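ABC-type amino acid transport system, permease component (Caldanaerobacter subterraneus subsp. tengcongensis MB4, PDB 4YMU) probably forms the membrane-spanning permease part of an ABC importer that carries amino acids such as arginine across the cell membrane. Local coordinates at residues C[169-174]-C[190-195]. Sequence-based numbering, arbitrary orientation.
Sequences ADLTRQ and IIIAAI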
loop_
_atom_site.group_PDB
_atom_site.type_symbol
_atom_site.label_atom_id
_atom_site.label_comp_id
_atom_site.label_asym_id
_atom_site.label_seq_id
_atom_site.Cartn_x
_atom_site.Cartn_y
_atom_site.Cartn_z
ATOM N N ALA C 169 13.702 33.449 22.150
ATOM C CA ALA C 169 14.897 32.796 22.698
ATOM C C ALA C 169 14.843 31.257 22.700
ATOM O O ALA C 169 14.998 30.619 23.750
ATOM C CB ALA C 169 15.186 33.309 24.087
ATOM N N ASP C 170 14.657 30.665 21.525
ATOM C CA ASP C 170 14.606 29.216 21.412
ATOM C C ASP C 170 16.023 28.667 21.473
ATOM O O ASP C 170 16.959 29.377 21.830
ATOM C CB ASP C 170 13.962 28.803 20.089
ATOM C CG ASP C 170 14.891 29.022 18.902
ATOM O OD1 ASP C 170 15.644 30.025 18.904
ATOM O OD2 ASP C 170 14.913 28.167 17.988
ATOM N N LEU C 171 16.182 27.404 21.109
ATOM C CA LEU C 171 17.484 26.772 21.133
ATOM C C LEU C 171 18.408 27.354 20.047
ATOM O O LEU C 171 19.633 27.390 20.212
ATOM C CB LEU C 171 17.313 25.262 20.962
ATOM C CG LEU C 171 18.561 24.405 20.784
ATOM C CD1 LEU C 171 19.369 24.371 22.068
ATOM C CD2 LEU C 171 18.170 22.994 20.344
ATOM N N THR C 172 17.829 27.805 18.938
ATOM C CA THR C 172 18.633 28.294 17.821
ATOM C C THR C 172 19.159 29.712 18.099
ATOM O O THR C 172 20.306 30.055 17.763
ATOM C CB THR C 172 17.822 28.252 16.505
ATOM O OG1 THR C 172 17.615 26.887 16.123
ATOM C CG2 THR C 172 18.567 28.939 15.386
ATOM N N ARG C 173 18.323 30.513 18.757
ATOM C CA ARG C 173 18.657 31.895 19.087
ATOM C C ARG C 173 19.913 31.979 19.950
ATOM O O ARG C 173 20.667 32.945 19.850
ATOM C CB ARG C 173 17.479 32.569 19.785
ATOM C CG ARG C 173 17.644 34.059 20.029
ATOM C CD ARG C 173 18.165 34.801 18.800
ATOM N NE ARG C 173 17.579 36.138 18.707
ATOM C CZ ARG C 173 17.870 37.158 19.516
ATOM N NH1 ARG C 173 18.752 37.016 20.500
ATOM N NH2 ARG C 173 17.270 38.331 19.344
ATOM N N GLN C 174 20.134 30.960 20.783
ATOM C CA GLN C 174 21.276 30.927 21.690
ATOM C C GLN C 174 22.593 31.223 20.987
ATOM O O GLN C 174 23.423 31.954 21.519
ATOM C CB GLN C 174 21.369 29.584 22.420
ATOM C CG GLN C 174 20.133 29.237 23.223
ATOM C CD GLN C 174 19.640 30.388 24.087
ATOM O OE1 GLN C 174 20.362 30.904 24.943
ATOM N NE2 GLN C 174 18.392 30.789 23.868
ATOM N N ILE C 190 27.121 23.954 16.027
ATOM C CA ILE C 190 27.346 22.518 16.090
ATOM C C ILE C 190 26.635 21.924 17.304
ATOM O O ILE C 190 25.883 20.953 17.180
ATOM C CB ILE C 190 28.825 22.178 16.174
ATOM C CG1 ILE C 190 29.517 22.506 14.850
ATOM C CG2 ILE C 190 29.000 20.733 16.547
ATOM C CD1 ILE C 190 29.094 21.640 13.690
ATOM N N ILE C 191 26.845 22.529 18.469
ATOM C CA ILE C 191 26.219 22.039 19.698
ATOM C C ILE C 191 24.695 22.033 19.608
ATOM O O ILE C 191 24.028 21.094 20.054
ATOM C CB ILE C 191 26.671 22.870 20.914
ATOM C CG1 ILE C 191 28.144 22.591 21.203
ATOM C CG2 ILE C 191 25.816 22.579 22.145
ATOM C CD1 ILE C 191 28.604 23.161 22.513
ATOM N N ILE C 192 24.143 23.092 19.036
ATOM C CA ILE C 192 22.693 23.204 18.902
ATOM C C ILE C 192 22.139 22.161 17.920
ATOM O O ILE C 192 21.146 21.503 18.208
ATOM C CB ILE C 192 22.286 24.627 18.471
ATOM C CG1 ILE C 192 22.501 25.620 19.619
ATOM C CG2 ILE C 192 20.845 24.662 18.007
ATOM C CD1 ILE C 192 22.550 27.062 19.159
ATOM N N ALA C 193 22.789 22.025 16.766
ATOM C CA ALA C 193 22.431 21.011 15.787
ATOM C C ALA C 193 22.407 19.655 16.481
ATOM O O ALA C 193 21.400 18.963 16.433
ATOM C CB ALA C 193 23.412 21.004 14.627
ATOM N N ALA C 194 23.498 19.319 17.168
ATOM C CA ALA C 194 23.585 18.092 17.954
ATOM C C ALA C 194 22.394 17.926 18.904
ATOM O O ALA C 194 21.809 16.843 18.978
ATOM C CB ALA C 194 24.892 18.037 18.722
ATOM N N ILE C 195 22.023 18.980 19.623
ATOM C CA ILE C 195 20.867 18.870 20.511
ATOM C C ILE C 195 19.589 18.550 19.715
ATOM O O ILE C 195 18.777 17.717 20.139
ATOM C CB ILE C 195 20.638 20.145 21.360
ATOM C CG1 ILE C 195 21.830 20.419 22.272
ATOM C CG2 ILE C 195 19.410 20.006 22.228
ATOM C CD1 ILE C 195 21.587 21.573 23.243
#
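Ile-192 is the first residue of helical segment 190-195 to meet the turn at 169-174, and it does so with both of its branches. Its CD1 approaches the backbone O of Leu-171 at 3.1 Å, and the same methyl lies 4.0 Å from Thr-172 O and 4.3 Å from Gln-174 CB. CG2, anti to the backbone N, packs on Leu-171 CG at 3.6 Å and also lies near Leu-171 O; the leucine and isoleucine side chains run past one another in opposite senses. No hydrogen bond crosses between the segments: the contact rests on apolar side-chain packing plus a methyl set against the Leu-171 carbonyl, with Ile-192 and Leu-171 supplying most of the 237 Å² buried. An alanine in place of Ile-192 would probably open a gap beside Leu-171 and the start of helix 174-182, because CG2 and CD1 make these approaches. One turn further on, Ile-195 meets both methyls of Leu-171, one with each branch: its CG2 touches Leu-171 CD2 at 3.7 Å, while its CD1 reaches Leu-171 CD1 at 3.8 Å. Leu-171 chi1 (173°) sets CG beside the carbonyl carbon, where it meets Ile-192 CG2. Behind it, Asp-170 shapes the turn: OD1 accepts from Arg-173 N on its syn side, 34° out of the carboxylate plane (an Asx motif), and OD2 from Thr-172 N, above that plane (an Asx turn). Gln-174 NE2 gives Asp-170 O a nearly straight bond (174° at the hydrogen). The contact joins the loop between helices 129-160 and 174-182, with Thr-172's side chain about 10 Å from a bound arginine, to helix 186-214, predicted transmembrane here, whose Tyr-196 OH hydrogen-bonds Thr-172 OG1. Helix 12-44 contributes Phe-15, touching Ile-192, and Thr-22, whose OG1 accepts from Leu-171 N, while Val-69 of the second subunit touches Thr-172 and Ala-193.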